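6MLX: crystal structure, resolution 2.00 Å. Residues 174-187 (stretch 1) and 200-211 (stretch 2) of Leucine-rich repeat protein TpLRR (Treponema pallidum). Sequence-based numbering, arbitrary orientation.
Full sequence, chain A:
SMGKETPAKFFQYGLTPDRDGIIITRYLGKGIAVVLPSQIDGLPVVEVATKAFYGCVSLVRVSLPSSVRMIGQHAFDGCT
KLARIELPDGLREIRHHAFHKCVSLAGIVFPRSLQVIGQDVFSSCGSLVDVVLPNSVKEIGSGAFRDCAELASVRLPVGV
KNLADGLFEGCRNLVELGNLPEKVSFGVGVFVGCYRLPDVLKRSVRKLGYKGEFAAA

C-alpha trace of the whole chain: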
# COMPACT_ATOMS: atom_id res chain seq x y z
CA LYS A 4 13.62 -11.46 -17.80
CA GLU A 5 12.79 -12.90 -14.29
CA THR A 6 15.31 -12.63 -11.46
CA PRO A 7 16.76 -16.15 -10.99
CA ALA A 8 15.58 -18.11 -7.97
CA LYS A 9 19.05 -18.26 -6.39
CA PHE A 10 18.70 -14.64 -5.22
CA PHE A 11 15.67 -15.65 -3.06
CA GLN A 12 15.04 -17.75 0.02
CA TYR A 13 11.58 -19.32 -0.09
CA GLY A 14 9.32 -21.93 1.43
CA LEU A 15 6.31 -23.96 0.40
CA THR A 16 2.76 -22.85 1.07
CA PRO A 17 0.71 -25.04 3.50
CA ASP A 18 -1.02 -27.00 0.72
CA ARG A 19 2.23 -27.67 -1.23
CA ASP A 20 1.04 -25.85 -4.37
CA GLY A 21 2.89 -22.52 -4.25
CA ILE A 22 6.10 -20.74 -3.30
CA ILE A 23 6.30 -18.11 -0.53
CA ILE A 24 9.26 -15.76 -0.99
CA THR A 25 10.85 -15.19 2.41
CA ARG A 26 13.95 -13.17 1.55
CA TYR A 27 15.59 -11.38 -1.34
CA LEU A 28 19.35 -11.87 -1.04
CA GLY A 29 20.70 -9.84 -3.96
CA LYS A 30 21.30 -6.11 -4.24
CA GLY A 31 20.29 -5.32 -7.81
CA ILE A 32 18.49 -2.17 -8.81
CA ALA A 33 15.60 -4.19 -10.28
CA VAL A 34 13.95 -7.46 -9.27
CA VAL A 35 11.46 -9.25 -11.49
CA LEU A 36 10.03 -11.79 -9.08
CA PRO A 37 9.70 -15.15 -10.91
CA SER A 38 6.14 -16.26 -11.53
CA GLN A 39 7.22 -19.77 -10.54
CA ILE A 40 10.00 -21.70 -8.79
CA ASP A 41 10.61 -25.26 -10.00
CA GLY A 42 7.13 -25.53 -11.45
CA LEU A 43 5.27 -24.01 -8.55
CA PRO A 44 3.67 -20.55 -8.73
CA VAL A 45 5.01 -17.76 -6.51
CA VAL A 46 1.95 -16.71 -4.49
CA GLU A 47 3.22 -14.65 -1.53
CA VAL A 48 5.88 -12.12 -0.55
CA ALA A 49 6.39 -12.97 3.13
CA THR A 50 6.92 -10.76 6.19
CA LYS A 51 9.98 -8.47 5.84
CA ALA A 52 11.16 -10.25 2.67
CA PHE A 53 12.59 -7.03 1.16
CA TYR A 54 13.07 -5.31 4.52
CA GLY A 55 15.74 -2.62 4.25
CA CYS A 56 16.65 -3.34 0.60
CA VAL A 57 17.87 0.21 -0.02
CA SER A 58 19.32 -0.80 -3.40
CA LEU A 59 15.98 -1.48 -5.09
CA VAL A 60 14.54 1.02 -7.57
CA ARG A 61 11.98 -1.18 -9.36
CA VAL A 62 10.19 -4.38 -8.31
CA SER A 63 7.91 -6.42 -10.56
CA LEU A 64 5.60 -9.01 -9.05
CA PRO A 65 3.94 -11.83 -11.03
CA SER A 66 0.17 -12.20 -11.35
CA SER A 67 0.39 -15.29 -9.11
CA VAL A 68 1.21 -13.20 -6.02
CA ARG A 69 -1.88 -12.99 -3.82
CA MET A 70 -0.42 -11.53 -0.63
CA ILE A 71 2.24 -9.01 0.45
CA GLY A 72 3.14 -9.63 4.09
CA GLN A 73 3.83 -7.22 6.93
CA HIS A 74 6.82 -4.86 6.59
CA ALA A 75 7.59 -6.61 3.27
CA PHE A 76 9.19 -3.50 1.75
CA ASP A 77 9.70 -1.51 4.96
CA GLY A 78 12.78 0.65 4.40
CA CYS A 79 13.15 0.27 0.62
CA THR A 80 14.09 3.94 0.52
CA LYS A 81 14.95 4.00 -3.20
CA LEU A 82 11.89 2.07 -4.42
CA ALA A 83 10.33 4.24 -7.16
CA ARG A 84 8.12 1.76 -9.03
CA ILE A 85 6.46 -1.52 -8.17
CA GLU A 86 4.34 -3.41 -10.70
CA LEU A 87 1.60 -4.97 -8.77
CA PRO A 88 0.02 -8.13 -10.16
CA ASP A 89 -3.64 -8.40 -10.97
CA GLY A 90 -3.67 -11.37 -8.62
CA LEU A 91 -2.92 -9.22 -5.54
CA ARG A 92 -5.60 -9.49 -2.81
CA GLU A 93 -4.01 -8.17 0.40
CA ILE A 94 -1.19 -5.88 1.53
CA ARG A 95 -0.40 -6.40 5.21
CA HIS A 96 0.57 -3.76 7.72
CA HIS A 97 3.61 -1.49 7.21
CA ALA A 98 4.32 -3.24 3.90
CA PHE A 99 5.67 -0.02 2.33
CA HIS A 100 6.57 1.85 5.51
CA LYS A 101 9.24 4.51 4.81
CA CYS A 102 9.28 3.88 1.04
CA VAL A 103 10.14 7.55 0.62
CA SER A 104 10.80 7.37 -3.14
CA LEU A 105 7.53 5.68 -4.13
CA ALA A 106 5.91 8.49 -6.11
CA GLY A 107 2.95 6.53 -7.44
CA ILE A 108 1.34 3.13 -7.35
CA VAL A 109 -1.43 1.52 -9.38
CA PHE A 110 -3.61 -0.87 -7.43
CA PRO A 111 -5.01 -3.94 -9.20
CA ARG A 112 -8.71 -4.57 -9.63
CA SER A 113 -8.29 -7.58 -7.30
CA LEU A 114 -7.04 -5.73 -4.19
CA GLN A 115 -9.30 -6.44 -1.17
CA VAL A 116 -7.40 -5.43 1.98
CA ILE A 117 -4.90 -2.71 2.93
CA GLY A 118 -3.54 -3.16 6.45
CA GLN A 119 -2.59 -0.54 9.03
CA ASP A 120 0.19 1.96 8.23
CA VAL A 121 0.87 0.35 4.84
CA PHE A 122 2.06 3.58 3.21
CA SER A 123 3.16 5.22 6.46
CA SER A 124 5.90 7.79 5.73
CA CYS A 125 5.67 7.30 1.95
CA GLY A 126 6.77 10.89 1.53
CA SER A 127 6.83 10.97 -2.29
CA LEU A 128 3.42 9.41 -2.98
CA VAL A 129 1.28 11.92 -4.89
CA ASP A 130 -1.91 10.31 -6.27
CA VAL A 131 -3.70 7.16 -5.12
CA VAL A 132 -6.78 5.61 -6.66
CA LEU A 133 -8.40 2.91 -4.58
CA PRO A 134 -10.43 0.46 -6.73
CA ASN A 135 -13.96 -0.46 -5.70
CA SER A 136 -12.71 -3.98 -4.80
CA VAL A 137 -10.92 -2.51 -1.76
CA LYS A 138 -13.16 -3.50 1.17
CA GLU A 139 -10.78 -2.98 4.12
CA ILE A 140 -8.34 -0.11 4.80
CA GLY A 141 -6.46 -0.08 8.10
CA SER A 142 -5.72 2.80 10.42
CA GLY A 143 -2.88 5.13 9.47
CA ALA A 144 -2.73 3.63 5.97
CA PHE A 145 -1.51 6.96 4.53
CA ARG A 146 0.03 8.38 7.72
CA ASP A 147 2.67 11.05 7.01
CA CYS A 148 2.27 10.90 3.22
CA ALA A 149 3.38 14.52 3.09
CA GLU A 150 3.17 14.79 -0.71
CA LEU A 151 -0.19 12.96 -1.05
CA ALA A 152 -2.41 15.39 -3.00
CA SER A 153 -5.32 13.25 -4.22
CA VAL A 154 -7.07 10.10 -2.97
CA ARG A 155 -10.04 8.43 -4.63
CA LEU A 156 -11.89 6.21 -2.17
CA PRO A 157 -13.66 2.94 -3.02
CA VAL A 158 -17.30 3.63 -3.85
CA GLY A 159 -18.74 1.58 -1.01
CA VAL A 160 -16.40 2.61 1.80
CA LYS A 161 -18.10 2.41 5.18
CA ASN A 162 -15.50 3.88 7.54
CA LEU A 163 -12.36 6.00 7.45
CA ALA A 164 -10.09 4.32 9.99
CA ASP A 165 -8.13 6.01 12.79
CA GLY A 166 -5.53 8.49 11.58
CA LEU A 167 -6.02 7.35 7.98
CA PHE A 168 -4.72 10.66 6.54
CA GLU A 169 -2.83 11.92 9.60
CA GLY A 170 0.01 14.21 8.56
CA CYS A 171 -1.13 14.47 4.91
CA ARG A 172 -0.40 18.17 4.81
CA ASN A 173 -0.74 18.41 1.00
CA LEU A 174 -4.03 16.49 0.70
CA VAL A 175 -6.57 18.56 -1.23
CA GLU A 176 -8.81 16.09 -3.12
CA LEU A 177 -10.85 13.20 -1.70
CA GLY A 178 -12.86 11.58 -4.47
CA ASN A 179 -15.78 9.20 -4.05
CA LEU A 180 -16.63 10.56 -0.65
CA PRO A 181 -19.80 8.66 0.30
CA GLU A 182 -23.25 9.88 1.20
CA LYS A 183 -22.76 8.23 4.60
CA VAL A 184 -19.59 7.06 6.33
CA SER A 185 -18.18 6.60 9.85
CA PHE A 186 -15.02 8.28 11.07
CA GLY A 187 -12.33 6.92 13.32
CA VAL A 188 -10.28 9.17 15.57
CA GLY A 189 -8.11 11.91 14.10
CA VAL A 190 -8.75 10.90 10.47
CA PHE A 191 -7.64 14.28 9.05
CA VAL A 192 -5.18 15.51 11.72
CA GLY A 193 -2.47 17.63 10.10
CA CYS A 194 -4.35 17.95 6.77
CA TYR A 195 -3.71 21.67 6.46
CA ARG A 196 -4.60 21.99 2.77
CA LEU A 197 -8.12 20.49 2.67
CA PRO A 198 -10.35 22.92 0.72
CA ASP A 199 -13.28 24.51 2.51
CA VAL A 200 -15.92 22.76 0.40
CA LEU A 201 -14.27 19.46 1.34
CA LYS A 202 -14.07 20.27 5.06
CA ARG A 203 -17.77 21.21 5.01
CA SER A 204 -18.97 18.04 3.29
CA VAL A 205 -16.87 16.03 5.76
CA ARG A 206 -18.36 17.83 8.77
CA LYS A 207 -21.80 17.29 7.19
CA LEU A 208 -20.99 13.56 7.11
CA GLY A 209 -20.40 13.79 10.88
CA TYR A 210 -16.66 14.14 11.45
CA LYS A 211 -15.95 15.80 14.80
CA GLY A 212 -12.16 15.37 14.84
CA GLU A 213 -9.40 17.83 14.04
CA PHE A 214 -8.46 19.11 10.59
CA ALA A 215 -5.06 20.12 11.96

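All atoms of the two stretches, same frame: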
# COMPACT_ATOMS: atom_id res chain seq x y z
N LEU A 174 -2.82 17.13 1.21
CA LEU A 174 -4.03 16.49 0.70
C LEU A 174 -5.08 17.55 0.40
O LEU A 174 -5.47 18.32 1.28
CB LEU A 174 -4.55 15.49 1.73
CG LEU A 174 -5.81 14.74 1.33
CD1 LEU A 174 -5.59 13.97 0.01
CD2 LEU A 174 -6.24 13.79 2.44
N VAL A 175 -5.56 17.59 -0.85
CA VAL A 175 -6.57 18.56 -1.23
C VAL A 175 -7.79 17.95 -1.89
O VAL A 175 -8.83 18.61 -1.99
CB VAL A 175 -5.98 19.67 -2.13
CG1 VAL A 175 -4.81 20.37 -1.45
CG2 VAL A 175 -5.53 19.09 -3.43
N GLU A 176 -7.73 16.70 -2.36
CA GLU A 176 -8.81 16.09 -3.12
C GLU A 176 -9.11 14.71 -2.56
O GLU A 176 -8.20 13.89 -2.41
CB GLU A 176 -8.47 16.00 -4.60
CG GLU A 176 -9.55 15.39 -5.46
CD GLU A 176 -9.16 15.34 -6.93
OE1 GLU A 176 -8.24 14.59 -7.30
OE2 GLU A 176 -9.74 16.09 -7.71
N LEU A 177 -10.38 14.47 -2.26
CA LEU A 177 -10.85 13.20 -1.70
C LEU A 177 -12.05 12.80 -2.55
O LEU A 177 -13.17 13.25 -2.31
CB LEU A 177 -11.19 13.36 -0.24
CG LEU A 177 -11.55 12.08 0.51
CD1 LEU A 177 -10.42 11.09 0.41
CD2 LEU A 177 -11.87 12.40 1.96
N GLY A 178 -11.80 11.99 -3.57
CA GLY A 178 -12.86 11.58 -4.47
C GLY A 178 -13.66 10.41 -3.94
O GLY A 178 -13.21 9.64 -3.09
N ASN A 179 -14.89 10.29 -4.45
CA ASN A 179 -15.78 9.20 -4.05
C ASN A 179 -16.08 9.25 -2.57
O ASN A 179 -16.13 8.21 -1.90
CB ASN A 179 -15.18 7.83 -4.39
CG ASN A 179 -15.64 7.32 -5.69
OD1 ASN A 179 -16.50 7.92 -6.31
ND2 ASN A 179 -15.08 6.20 -6.12
N LEU A 180 -16.21 10.44 -2.04
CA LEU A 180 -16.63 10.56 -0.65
C LEU A 180 -18.09 10.14 -0.57
O LEU A 180 -18.91 10.62 -1.36
CB LEU A 180 -16.44 11.99 -0.17
CG LEU A 180 -16.48 12.26 1.33
CD1 LEU A 180 -15.53 11.34 2.11
CD2 LEU A 180 -16.14 13.73 1.59
N PRO A 181 -18.45 9.24 0.34
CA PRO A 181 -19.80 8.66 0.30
C PRO A 181 -20.86 9.61 0.84
O PRO A 181 -20.60 10.66 1.43
CB PRO A 181 -19.69 7.42 1.19
CG PRO A 181 -18.21 7.23 1.42
CD PRO A 181 -17.59 8.57 1.31
N GLU A 182 -22.11 9.19 0.63
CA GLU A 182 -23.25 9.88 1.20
C GLU A 182 -23.37 9.62 2.70
O GLU A 182 -24.02 10.40 3.41
CB GLU A 182 -24.50 9.43 0.45
CG GLU A 182 -24.25 9.32 -1.06
CD GLU A 182 -24.51 10.64 -1.76
OE1 GLU A 182 -25.54 11.27 -1.44
OE2 GLU A 182 -23.69 11.07 -2.62
N LYS A 183 -22.75 8.56 3.18
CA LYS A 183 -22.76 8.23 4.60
C LYS A 183 -21.53 7.39 4.89
O LYS A 183 -21.20 6.47 4.14
CB LYS A 183 -24.05 7.48 4.96
CG LYS A 183 -23.91 6.45 6.06
CD LYS A 183 -25.28 5.92 6.46
CE LYS A 183 -25.83 4.96 5.38
NZ LYS A 183 -25.22 3.57 5.46
N VAL A 184 -20.83 7.73 5.97
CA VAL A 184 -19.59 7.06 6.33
C VAL A 184 -19.35 7.33 7.81
O VAL A 184 -19.87 8.29 8.37
CB VAL A 184 -18.42 7.56 5.44
CG1 VAL A 184 -18.02 8.98 5.85
CG2 VAL A 184 -17.22 6.60 5.47
N SER A 185 -18.58 6.45 8.45
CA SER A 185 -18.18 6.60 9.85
C SER A 185 -16.71 6.98 9.93
O SER A 185 -15.90 6.53 9.13
CB SER A 185 -18.41 5.32 10.64
OG SER A 185 -19.78 4.99 10.70
N PHE A 186 -16.37 7.78 10.93
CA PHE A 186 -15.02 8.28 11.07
C PHE A 186 -14.37 7.72 12.33
O PHE A 186 -14.95 7.79 13.42
CB PHE A 186 -14.99 9.80 11.10
CG PHE A 186 -15.56 10.45 9.85
CD1 PHE A 186 -16.90 10.78 9.78
CD2 PHE A 186 -14.75 10.74 8.77
CE1 PHE A 186 -17.43 11.38 8.64
CE2 PHE A 186 -15.27 11.34 7.63
CZ PHE A 186 -16.60 11.67 7.57
N GLY A 187 -13.17 7.18 12.18
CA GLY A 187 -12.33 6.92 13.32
C GLY A 187 -11.77 8.21 13.88
O GLY A 187 -12.14 9.32 13.50
N VAL A 200 -14.76 23.54 0.82
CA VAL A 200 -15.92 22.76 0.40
C VAL A 200 -15.76 21.31 0.85
O VAL A 200 -16.72 20.65 1.29
CB VAL A 200 -16.14 22.88 -1.13
CG1 VAL A 200 -15.25 21.92 -1.91
CG2 VAL A 200 -17.62 22.67 -1.48
N LEU A 201 -14.52 20.81 0.85
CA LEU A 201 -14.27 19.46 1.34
C LEU A 201 -14.52 19.36 2.84
O LEU A 201 -15.32 18.54 3.29
CB LEU A 201 -12.85 19.03 0.99
CG LEU A 201 -12.49 17.60 1.42
CD1 LEU A 201 -13.59 16.62 1.00
CD2 LEU A 201 -11.15 17.22 0.84
N LYS A 202 -13.86 20.23 3.62
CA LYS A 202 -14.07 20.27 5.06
C LYS A 202 -15.55 20.33 5.43
O LYS A 202 -15.99 19.69 6.39
CB LYS A 202 -13.34 21.47 5.66
CG LYS A 202 -11.83 21.35 5.75
CD LYS A 202 -11.26 22.69 6.22
CE LYS A 202 -9.76 22.63 6.45
NZ LYS A 202 -9.17 24.01 6.51
N ARG A 203 -16.35 21.10 4.68
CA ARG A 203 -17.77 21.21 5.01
C ARG A 203 -18.51 19.91 4.71
O ARG A 203 -19.36 19.49 5.50
CB ARG A 203 -18.42 22.37 4.26
CG ARG A 203 -18.05 23.74 4.82
CD ARG A 203 -18.97 24.85 4.32
NE ARG A 203 -18.93 25.02 2.87
CZ ARG A 203 -18.05 25.79 2.24
NH1 ARG A 203 -17.12 26.45 2.93
NH2 ARG A 203 -18.08 25.89 0.91
N SER A 204 -18.24 19.27 3.56
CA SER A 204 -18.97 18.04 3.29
C SER A 204 -18.55 16.92 4.24
O SER A 204 -19.36 16.04 4.57
CB SER A 204 -18.82 17.63 1.82
OG SER A 204 -17.47 17.53 1.43
N VAL A 205 -17.32 17.00 4.77
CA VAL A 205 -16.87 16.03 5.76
C VAL A 205 -17.54 16.28 7.11
O VAL A 205 -17.96 15.33 7.79
CB VAL A 205 -15.33 16.07 5.88
CG1 VAL A 205 -14.88 15.46 7.18
CG2 VAL A 205 -14.69 15.31 4.71
N ARG A 206 -17.62 17.55 7.54
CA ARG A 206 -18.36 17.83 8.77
C ARG A 206 -19.81 17.40 8.63
O ARG A 206 -20.37 16.78 9.54
CB ARG A 206 -18.25 19.32 9.14
CG ARG A 206 -16.80 19.81 9.39
CD ARG A 206 -16.54 20.36 10.81
NE ARG A 206 -15.93 19.36 11.70
CZ ARG A 206 -14.70 19.43 12.22
NH1 ARG A 206 -13.91 20.46 11.97
NH2 ARG A 206 -14.27 18.45 13.01
N LYS A 207 -20.43 17.70 7.48
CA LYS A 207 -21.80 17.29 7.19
C LYS A 207 -21.97 15.78 7.28
O LYS A 207 -23.03 15.29 7.71
CB LYS A 207 -22.22 17.79 5.80
CG LYS A 207 -23.59 17.30 5.32
CD LYS A 207 -24.30 18.38 4.53
CE LYS A 207 -24.53 19.61 5.42
NZ LYS A 207 -25.28 20.73 4.73
N LEU A 208 -20.93 15.01 6.91
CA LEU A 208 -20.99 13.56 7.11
C LEU A 208 -20.81 13.15 8.58
O LEU A 208 -20.99 11.97 8.89
CB LEU A 208 -19.93 12.86 6.25
CG LEU A 208 -20.18 12.86 4.73
CD1 LEU A 208 -18.90 12.49 4.00
CD2 LEU A 208 -21.31 11.91 4.32
N GLY A 209 -20.44 14.07 9.46
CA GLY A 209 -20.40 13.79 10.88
C GLY A 209 -19.04 13.73 11.53
O GLY A 209 -18.94 13.31 12.69
N TYR A 210 -17.97 14.11 10.83
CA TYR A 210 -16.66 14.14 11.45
C TYR A 210 -16.62 15.21 12.52
O TYR A 210 -17.07 16.34 12.29
CB TYR A 210 -15.59 14.41 10.39
CG TYR A 210 -14.15 14.38 10.86
CD1 TYR A 210 -13.55 13.20 11.29
CD2 TYR A 210 -13.38 15.53 10.84
CE1 TYR A 210 -12.22 13.18 11.70
CE2 TYR A 210 -12.07 15.52 11.25
CZ TYR A 210 -11.48 14.34 11.67
OH TYR A 210 -10.15 14.35 12.07
N LYS A 211 -16.13 14.85 13.71
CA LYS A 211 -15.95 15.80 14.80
C LYS A 211 -14.49 15.94 15.21
O LYS A 211 -14.20 16.61 16.21
CB LYS A 211 -16.76 15.40 16.05
CG LYS A 211 -17.98 14.54 15.81
CD LYS A 211 -19.19 15.35 15.35
CE LYS A 211 -20.40 14.42 15.18
NZ LYS A 211 -21.49 15.03 14.37
O HOH W 1 -20.32 9.87 10.81
O HOH W 2 -22.35 9.77 7.49

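The contact between the two stretches is built from apolar side chains, and Leu208, just before Gly209, gives up more surface to it than any other residue. Its CA-to-CB bond points toward stretch 1, and CD1 packs 3.6 Å from Leu180 CG and 4.1 Å from Val184 CG1. The other methyl meets backbone: Leu208 CD2 lies 3.2 Å from both Pro181 O and Glu182 O, a tight fit against the loop. Leu180 reaches back along the helix, its CD2 lying 3.8 Å from Val205 CG2 and 3.9 Å from Leu201 CD1. Leu201, Val205 and Leu208, spaced by four and three residues, thus all present side chains to Leu180. Farther from Phe186, Leu201 CD2 approaches Leu177 CB at 4.0 Å.

Phe186 anchors the other end. Its CE1 lies 3.8 Å from Leu208 CB, while CE2 is 4.2 Å from Val205 CG1. Tyr210 covers one face of this ring: its CB stands 3.8 Å from the ring centroid, only 5° off the normal, in a CH-pi contact. The Tyr210 ring turns its edge toward the same face in an offset edge-to-face arrangement, with centroids 5.3 Å apart and planes at 61°. Just before Tyr210, Gly209 leaves helical phi/psi with positive phi in a Schellman motif, at backbone angles where a CB would be jammed against Leu208 O; the motif is closed by bonds from Gly209 N to Arg206 O (2.7 Å) and from Tyr210 N to Val205 O (3.3 Å).

No direct hydrogen bond joins the stretches; water links them at the polar edge. Val184 O and Leu208 O are 3.9 Å apart, and water 1 donates to both, at 2.9 Å from each oxygen. Water 2 accepts from Val184 N (3.0 Å to its oxygen) and donates to Leu208 O (2.9 Å), so two bridges connect the same pair of residues.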